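Local coordinates for EchA1_1 (PDB 3R9T), which probably catalyses the hydration of enoyl-CoA thioesters to 3-hydroxyacyl-CoA in fatty acid metabolism, at residues B[11-23]-B[44-57]. Residues are numbered along the deposited sequence; the frame is centred on the assembly and turned at random.
Sequences ALAERRGNVMVIT and ALEEAQHDPEVRAV
Met-20 drives its thioether between strand 19-23 and helix 44-50, which run antiparallel with their axes 9.7 Å apart. Its chain leaves with CG anti to the backbone N (chi1 177°), stays extended to SD and bends only at the last torsion. SD thus comes to lie 3.2 Å from Ala-44 O and packs against Ala-44 CB and Ala-48 CB, while CE rests on the aliphatic CG of Glu-47. Next to it on the same face of the sheet, Ile-22 pushes CD1 to 3.6 Å from Ala-44 CB, with Val-57 CG1 and Leu-45 CD2 also against that methyl.

Beneath this layer strands 19-23 and 56-57 pair in parallel: Met-20 N donates to Ala-56 O at 2.9 Å. Two residues earlier, in the hairpin turn, Asn-18 O takes a bond from Arg-55 N at 2.7 Å. The Asn-18 side chain lies over CB and CG of Arg-55, whose guanidinium continues to Asn-206 O.

The polar end belongs to Arg-15. Its bent chain passes over Val-54 CG2, and the guanidinium reaches the loop after the helix. NH1 forms a salt bridge with Asp-51 OD2 at 2.9 Å, arriving from above the carboxylate plane; NH2 forms a second, to Glu-53 OE1 at 2.8 Å, whose hydrogen bond is weak, bent to 128° at the hydrogen. NE donates to Gly-17 O in the hairpin turn; with the NH1 bond, also near the guanidinium plane, this holds the group's rotation. Asp-51 is itself held by an Asx turn, its OD1 accepting from Glu-53 N.

The contact joins elements of the beta-alpha-beta unit of strand 19-24, helix 35-50 and strand 56-61 in the crotonase fold, and strand 11-16 of the hairpin adds Arg-15. An apolar seam closes helix onto sheet, and at its end one arginine, probably charged, ties the hairpin to two acids of the connecting loop.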
ATOM      1  N   ALA B  11     -13.200  29.767  -8.949  1.00 37.41           N
ATOM      2  CA  ALA B  11     -13.938  28.514  -8.956  1.00 36.11           C
ATOM      3  C   ALA B  11     -15.419  28.792  -8.776  1.00 35.95           C
ATOM      4  O   ALA B  11     -15.795  29.686  -8.021  1.00 36.35           O
ATOM      5  CB  ALA B  11     -13.433  27.597  -7.851  1.00 34.92           C
ATOM      6  N   LEU B  12     -16.247  28.026  -9.474  1.00 35.45           N
ATOM      7  CA  LEU B  12     -17.700  28.099  -9.340  1.00 35.99           C
ATOM      8  C   LEU B  12     -18.167  26.950  -8.460  1.00 35.13           C
ATOM      9  O   LEU B  12     -17.498  25.919  -8.372  1.00 34.29           O
ATOM     10  CB  LEU B  12     -18.371  27.996 -10.716  1.00 36.75           C
ATOM     11  CG  LEU B  12     -17.917  28.993 -11.788  1.00 38.43           C
ATOM     12  CD1 LEU B  12     -18.441  28.593 -13.169  1.00 39.58           C
ATOM     13  CD2 LEU B  12     -18.361  30.403 -11.422  1.00 40.29           C
ATOM     14  N   ALA B  13     -19.298  27.139  -7.789  1.00 35.17           N
ATOM     15  CA  ALA B  13     -19.954  26.050  -7.079  1.00 35.27           C
ATOM     16  C   ALA B  13     -21.406  26.036  -7.504  1.00 36.59           C
ATOM     17  O   ALA B  13     -22.038  27.092  -7.609  1.00 36.48           O
ATOM     18  CB  ALA B  13     -19.834  26.216  -5.577  1.00 35.40           C
ATOM     19  N   GLU B  14     -21.907  24.840  -7.792  1.00 36.95           N
ATOM     20  CA  GLU B  14     -23.288  24.647  -8.203  1.00 39.00           C
ATOM     21  C   GLU B  14     -23.796  23.354  -7.570  1.00 39.01           C
ATOM     22  O   GLU B  14     -23.000  22.507  -7.161  1.00 37.67           O
ATOM     23  CB  GLU B  14     -23.394  24.641  -9.738  1.00 39.73           C
ATOM     24  CG  GLU B  14     -22.956  23.379 -10.459  1.00 41.38           C
ATOM     25  CD  GLU B  14     -23.308  23.421 -11.937  1.00 44.75           C
ATOM     26  OE1 GLU B  14     -22.950  24.406 -12.621  1.00 46.95           O
ATOM     27  OE2 GLU B  14     -23.954  22.469 -12.418  1.00 46.63           O
ATOM     28  N   ARG B  15     -25.110  23.216  -7.461  1.00 40.28           N
ATOM     29  CA  ARG B  15     -25.702  22.035  -6.838  1.00 40.88           C
ATOM     30  C   ARG B  15     -26.457  21.219  -7.879  1.00 41.04           C
ATOM     31  O   ARG B  15     -27.317  21.751  -8.582  1.00 42.37           O
ATOM     32  CB  ARG B  15     -26.628  22.444  -5.686  1.00 41.84           C
ATOM     33  CG  ARG B  15     -25.931  22.497  -4.336  1.00 43.57           C
ATOM     34  CD  ARG B  15     -25.972  21.140  -3.646  1.00 46.39           C
ATOM     35  NE  ARG B  15     -27.254  20.916  -2.980  1.00 49.61           N
ATOM     36  CZ  ARG B  15     -27.598  21.433  -1.802  1.00 52.17           C
ATOM     37  NH1 ARG B  15     -26.761  22.217  -1.128  1.00 52.86           N
ATOM     38  NH2 ARG B  15     -28.793  21.169  -1.290  1.00 53.47           N
ATOM     39  N   ARG B  16     -26.108  19.939  -7.997  1.00 39.94           N
ATOM     40  CA  ARG B  16     -26.890  18.994  -8.787  1.00 39.75           C
ATOM     41  C   ARG B  16     -27.551  18.091  -7.770  1.00 38.95           C
ATOM     42  O   ARG B  16     -26.939  17.119  -7.316  1.00 38.16           O
ATOM     43  CB  ARG B  16     -26.024  18.134  -9.714  1.00 39.46           C
ATOM     44  CG  ARG B  16     -25.126  18.866 -10.684  1.00 40.42           C
ATOM     45  CD  ARG B  16     -25.889  19.537 -11.795  1.00 42.60           C
ATOM     46  NE  ARG B  16     -24.962  20.228 -12.688  1.00 43.61           N
ATOM     47  CZ  ARG B  16     -24.501  19.759 -13.849  1.00 43.35           C
ATOM     48  NH1 ARG B  16     -23.652  20.499 -14.555  1.00 43.51           N
ATOM     49  NH2 ARG B  16     -24.877  18.572 -14.318  1.00 43.38           N
ATOM     50  N   GLY B  17     -28.783  18.408  -7.390  1.00 38.59           N
ATOM     51  CA  GLY B  17     -29.455  17.663  -6.327  1.00 37.82           C
ATOM     52  C   GLY B  17     -28.666  17.757  -5.029  1.00 36.48           C
ATOM     53  O   GLY B  17     -28.386  18.863  -4.566  1.00 36.62           O
ATOM     54  N   ASN B  18     -28.270  16.609  -4.466  1.00 34.76           N
ATOM     55  CA  ASN B  18     -27.489  16.577  -3.212  1.00 33.15           C
ATOM     56  C   ASN B  18     -25.962  16.541  -3.381  1.00 31.69           C
ATOM     57  O   ASN B  18     -25.230  16.274  -2.418  1.00 31.72           O
ATOM     58  CB  ASN B  18     -27.933  15.421  -2.307  1.00 32.83           C
ATOM     59  CG  ASN B  18     -27.749  14.038  -2.946  1.00 32.21           C
ATOM     60  OD1 ASN B  18     -27.013  13.864  -3.920  1.00 30.64           O
ATOM     61  ND2 ASN B  18     -28.425  13.046  -2.377  1.00 32.38           N
ATOM     62  N   VAL B  19     -25.501  16.809  -4.604  1.00 30.59           N
ATOM     63  CA  VAL B  19     -24.071  16.869  -4.916  1.00 28.96           C
ATOM     64  C   VAL B  19     -23.705  18.307  -5.181  1.00 28.63           C
ATOM     65  O   VAL B  19     -24.377  18.995  -5.952  1.00 29.07           O
ATOM     66  CB  VAL B  19     -23.701  16.065  -6.193  1.00 28.52           C
ATOM     67  CG1 VAL B  19     -22.188  16.143  -6.476  1.00 27.90           C
ATOM     68  CG2 VAL B  19     -24.140  14.623  -6.065  1.00 27.16           C
ATOM     69  N   MET B  20     -22.648  18.775  -4.540  1.00 27.77           N
ATOM     70  CA  MET B  20     -22.091  20.052  -4.909  1.00 27.51           C
ATOM     71  C   MET B  20     -21.038  19.801  -5.952  1.00 26.19           C
ATOM     72  O   MET B  20     -20.121  19.003  -5.732  1.00 25.70           O
ATOM     73  CB  MET B  20     -21.460  20.745  -3.721  1.00 27.76           C
ATOM     74  CG  MET B  20     -20.808  22.047  -4.091  1.00 30.08           C
ATOM     75  SD  MET B  20     -19.893  22.769  -2.732  1.00 32.38           S
ATOM     76  CE  MET B  20     -21.245  23.565  -1.843  1.00 33.58           C
ATOM     77  N   VAL B  21     -21.159  20.503  -7.069  1.00 25.06           N
ATOM     78  CA  VAL B  21     -20.159  20.452  -8.117  1.00 24.83           C
ATOM     79  C   VAL B  21     -19.331  21.734  -8.062  1.00 24.74           C
ATOM     80  O   VAL B  21     -19.865  22.847  -8.204  1.00 25.40           O
ATOM     81  CB  VAL B  21     -20.808  20.300  -9.505  1.00 25.10           C
ATOM     82  CG1 VAL B  21     -19.760  20.341 -10.613  1.00 25.12           C
ATOM     83  CG2 VAL B  21     -21.625  19.020  -9.572  1.00 24.98           C
ATOM     84  N   ILE B  22     -18.029  21.561  -7.851  1.00 23.76           N
ATOM     85  CA  ILE B  22     -17.068  22.660  -7.808  1.00 23.11           C
ATOM     86  C   ILE B  22     -16.245  22.653  -9.091  1.00 23.46           C
ATOM     87  O   ILE B  22     -15.596  21.653  -9.400  1.00 22.06           O
ATOM     88  CB  ILE B  22     -16.093  22.491  -6.616  1.00 22.22           C
ATOM     89  CG1 ILE B  22     -16.860  22.425  -5.304  1.00 22.51           C
ATOM     90  CG2 ILE B  22     -15.073  23.632  -6.562  1.00 23.43           C
ATOM     91  CD1 ILE B  22     -15.963  22.251  -4.061  1.00 23.76           C
ATOM     92  N   THR B  23     -16.246  23.762  -9.828  1.00 24.43           N
ATOM     93  CA  THR B  23     -15.567  23.812 -11.113  1.00 25.38           C
ATOM     94  C   THR B  23     -14.456  24.859 -11.075  1.00 26.31           C
ATOM     95  O   THR B  23     -14.723  26.043 -10.821  1.00 27.01           O
ATOM     96  CB  THR B  23     -16.564  24.127 -12.256  1.00 26.15           C
ATOM     97  OG1 THR B  23     -17.648  23.182 -12.254  1.00 27.78           O
ATOM     98  CG2 THR B  23     -15.862  24.102 -13.602  1.00 26.54           C
ATOM     99  N   ALA B  44     -16.239  26.654  -0.951  1.00 25.44           N
ATOM    100  CA  ALA B  44     -17.273  25.703  -1.397  1.00 25.90           C
ATOM    101  C   ALA B  44     -17.185  24.396  -0.614  1.00 25.57           C
ATOM    102  O   ALA B  44     -18.196  23.842  -0.184  1.00 26.50           O
ATOM    103  CB  ALA B  44     -17.146  25.436  -2.896  1.00 25.94           C
ATOM    104  N   LEU B  45     -15.972  23.898  -0.408  1.00 25.15           N
ATOM    105  CA  LEU B  45     -15.798  22.720   0.446  1.00 24.87           C
ATOM    106  C   LEU B  45     -16.305  22.958   1.864  1.00 25.29           C
ATOM    107  O   LEU B  45     -16.939  22.083   2.457  1.00 25.25           O
ATOM    108  CB  LEU B  45     -14.331  22.324   0.535  1.00 24.73           C
ATOM    109  CG  LEU B  45     -13.712  21.443  -0.532  1.00 25.78           C
ATOM    110  CD1 LEU B  45     -12.269  21.145  -0.107  1.00 25.80           C
ATOM    111  CD2 LEU B  45     -14.499  20.141  -0.732  1.00 25.44           C
ATOM    112  N   GLU B  46     -16.014  24.130   2.415  1.00 25.57           N
ATOM    113  CA  GLU B  46     -16.451  24.458   3.772  1.00 26.66           C
ATOM    114  C   GLU B  46     -17.984  24.491   3.830  1.00 27.42           C
ATOM    115  O   GLU B  46     -18.591  24.001   4.786  1.00 28.13           O
ATOM    116  CB  GLU B  46     -15.793  25.784   4.231  1.00 27.68           C
ATOM    117  CG  GLU B  46     -16.373  26.468   5.464  1.00 31.19           C
ATOM    118  CD  GLU B  46     -15.737  27.841   5.728  1.00 35.41           C
ATOM    119  OE1 GLU B  46     -15.144  28.027   6.814  1.00 39.21           O
ATOM    120  OE2 GLU B  46     -15.822  28.731   4.850  1.00 38.39           O
ATOM    121  N   GLU B  47     -18.604  25.012   2.774  1.00 27.91           N
ATOM    122  CA  GLU B  47     -20.066  25.101   2.682  1.00 29.18           C
ATOM    123  C   GLU B  47     -20.643  23.702   2.575  1.00 28.53           C
ATOM    124  O   GLU B  47     -21.642  23.381   3.215  1.00 28.60           O
ATOM    125  CB  GLU B  47     -20.484  25.944   1.466  1.00 30.24           C
ATOM    126  CG  GLU B  47     -21.984  25.916   1.095  1.00 34.51           C
ATOM    127  CD  GLU B  47     -22.910  26.371   2.227  1.00 39.57           C
ATOM    128  OE1 GLU B  47     -23.532  27.444   2.082  1.00 43.61           O
ATOM    129  OE2 GLU B  47     -23.029  25.667   3.256  1.00 42.56           O
ATOM    130  N   ALA B  48     -19.982  22.861   1.790  1.00 27.38           N
ATOM    131  CA  ALA B  48     -20.427  21.485   1.604  1.00 27.40           C
ATOM    132  C   ALA B  48     -20.403  20.756   2.943  1.00 27.68           C
ATOM    133  O   ALA B  48     -21.326  20.002   3.267  1.00 28.61           O
ATOM    134  CB  ALA B  48     -19.532  20.769   0.575  1.00 26.15           C
ATOM    135  N   GLN B  49     -19.343  20.978   3.718  1.00 27.88           N
ATOM    136  CA  GLN B  49     -19.200  20.334   5.012  1.00 28.64           C
ATOM    137  C   GLN B  49     -20.374  20.712   5.903  1.00 30.99           C
ATOM    138  O   GLN B  49     -20.867  19.886   6.654  1.00 31.84           O
ATOM    139  CB  GLN B  49     -17.893  20.739   5.691  1.00 28.74           C
ATOM    140  CG  GLN B  49     -17.689  20.156   7.086  1.00 29.62           C
ATOM    141  CD  GLN B  49     -17.699  18.648   7.046  1.00 30.32           C
ATOM    142  OE1 GLN B  49     -16.659  18.031   6.901  1.00 27.10           O
ATOM    143  NE2 GLN B  49     -18.884  18.051   7.126  1.00 33.83           N
ATOM    144  N   HIS B  50     -20.823  21.957   5.813  1.00 32.99           N
ATOM    145  CA  HIS B  50     -21.776  22.467   6.800  1.00 35.34           C
ATOM    146  C   HIS B  50     -23.233  22.371   6.403  1.00 36.39           C
ATOM    147  O   HIS B  50     -24.117  22.467   7.261  1.00 37.61           O
ATOM    148  CB  HIS B  50     -21.372  23.874   7.212  1.00 36.22           C
ATOM    149  CG  HIS B  50     -20.103  23.876   7.995  1.00 37.91           C
ATOM    150  ND1 HIS B  50     -20.000  23.249   9.217  1.00 40.23           N
ATOM    151  CD2 HIS B  50     -18.858  24.314   7.691  1.00 38.65           C
ATOM    152  CE1 HIS B  50     -18.761  23.352   9.659  1.00 40.41           C
ATOM    153  NE2 HIS B  50     -18.047  23.993   8.751  1.00 39.58           N
ATOM    154  N   ASP B  51     -23.482  22.162   5.119  1.00 36.75           N
ATOM    155  CA  ASP B  51     -24.834  22.068   4.609  1.00 37.81           C
ATOM    156  C   ASP B  51     -25.258  20.596   4.667  1.00 38.09           C
ATOM    157  O   ASP B  51     -24.764  19.773   3.889  1.00 36.11           O
ATOM    158  CB  ASP B  51     -24.880  22.634   3.180  1.00 38.10           C
ATOM    159  CG  ASP B  51     -26.279  22.647   2.585  1.00 39.75           C
ATOM    160  OD1 ASP B  51     -27.194  22.038   3.172  1.00 42.28           O
ATOM    161  OD2 ASP B  51     -26.458  23.266   1.515  1.00 41.58           O
ATOM    162  N   PRO B  52     -26.180  20.244   5.586  1.00 39.47           N
ATOM    163  CA  PRO B  52     -26.557  18.833   5.590  1.00 39.70           C
ATOM    164  C   PRO B  52     -27.384  18.412   4.357  1.00 39.42           C
ATOM    165  O   PRO B  52     -27.665  17.232   4.199  1.00 39.71           O
ATOM    166  CB  PRO B  52     -27.375  18.689   6.879  1.00 40.71           C
ATOM    167  CG  PRO B  52     -27.919  20.051   7.157  1.00 41.43           C
ATOM    168  CD  PRO B  52     -27.141  21.068   6.342  1.00 40.75           C
ATOM    169  N   GLU B  53     -27.770  19.335   3.481  1.00 39.62           N
ATOM    170  CA  GLU B  53     -28.388  18.910   2.221  1.00 39.24           C
ATOM    171  C   GLU B  53     -27.345  18.427   1.196  1.00 37.02           C
ATOM    172  O   GLU B  53     -27.699  17.793   0.197  1.00 37.29           O
ATOM    173  CB  GLU B  53     -29.211  20.023   1.596  1.00 40.62           C
ATOM    174  CG  GLU B  53     -30.497  20.388   2.320  1.00 43.35           C
ATOM    175  CD  GLU B  53     -31.341  21.368   1.516  1.00 46.62           C
ATOM    176  OE1 GLU B  53     -30.929  21.733   0.391  1.00 48.23           O
ATOM    177  OE2 GLU B  53     -32.416  21.775   2.008  1.00 49.17           O
ATOM    178  N   VAL B  54     -26.073  18.754   1.427  1.00 34.32           N
ATOM    179  CA  VAL B  54     -24.977  18.262   0.578  1.00 31.75           C
ATOM    180  C   VAL B  54     -24.470  16.895   1.065  1.00 29.93           C
ATOM    181  O   VAL B  54     -24.068  16.745   2.222  1.00 29.94           O
ATOM    182  CB  VAL B  54     -23.816  19.274   0.529  1.00 30.92           C
ATOM    183  CG1 VAL B  54     -22.661  18.711  -0.279  1.00 29.41           C
ATOM    184  CG2 VAL B  54     -24.286  20.616  -0.052  1.00 32.10           C
ATOM    185  N   ARG B  55     -24.482  15.907   0.170  1.00 28.70           N
ATOM    186  CA  ARG B  55     -24.083  14.528   0.490  1.00 27.00           C
ATOM    187  C   ARG B  55     -22.774  14.081  -0.165  1.00 25.59           C
ATOM    188  O   ARG B  55     -22.214  13.042   0.209  1.00 25.37           O
ATOM    189  CB  ARG B  55     -25.180  13.547   0.066  1.00 27.48           C
ATOM    190  CG  ARG B  55     -26.489  13.675   0.838  1.00 29.92           C
ATOM    191  CD  ARG B  55     -26.335  13.371   2.323  1.00 31.73           C
ATOM    192  NE  ARG B  55     -25.571  12.136   2.473  1.00 34.08           N
ATOM    193  CZ  ARG B  55     -26.050  10.894   2.381  1.00 35.04           C
ATOM    194  NH1 ARG B  55     -27.349  10.654   2.231  1.00 37.77           N
ATOM    195  NH2 ARG B  55     -25.203   9.873   2.485  1.00 35.55           N
ATOM    196  N   ALA B  56     -22.327  14.832  -1.161  1.00 23.91           N
ATOM    197  CA  ALA B  56     -21.096  14.519  -1.890  1.00 22.75           C
ATOM    198  C   ALA B  56     -20.624  15.755  -2.648  1.00 21.98           C
ATOM    199  O   ALA B  56     -21.405  16.660  -2.946  1.00 23.27           O
ATOM    200  CB  ALA B  56     -21.322  13.369  -2.870  1.00 22.52           C
ATOM    201  N   VAL B  57     -19.334  15.775  -2.957  1.00 20.37           N
ATOM    202  CA  VAL B  57     -18.724  16.851  -3.694  1.00 20.78           C
ATOM    203  C   VAL B  57     -17.980  16.296  -4.881  1.00 20.53           C
ATOM    204  O   VAL B  57     -17.229  15.326  -4.739  1.00 18.84           O
ATOM    205  CB  VAL B  57     -17.728  17.579  -2.800  1.00 20.45           C
ATOM    206  CG1 VAL B  57     -16.924  18.623  -3.585  1.00 22.49           C
ATOM    207  CG2 VAL B  57     -18.469  18.210  -1.629  1.00 21.16           C
TER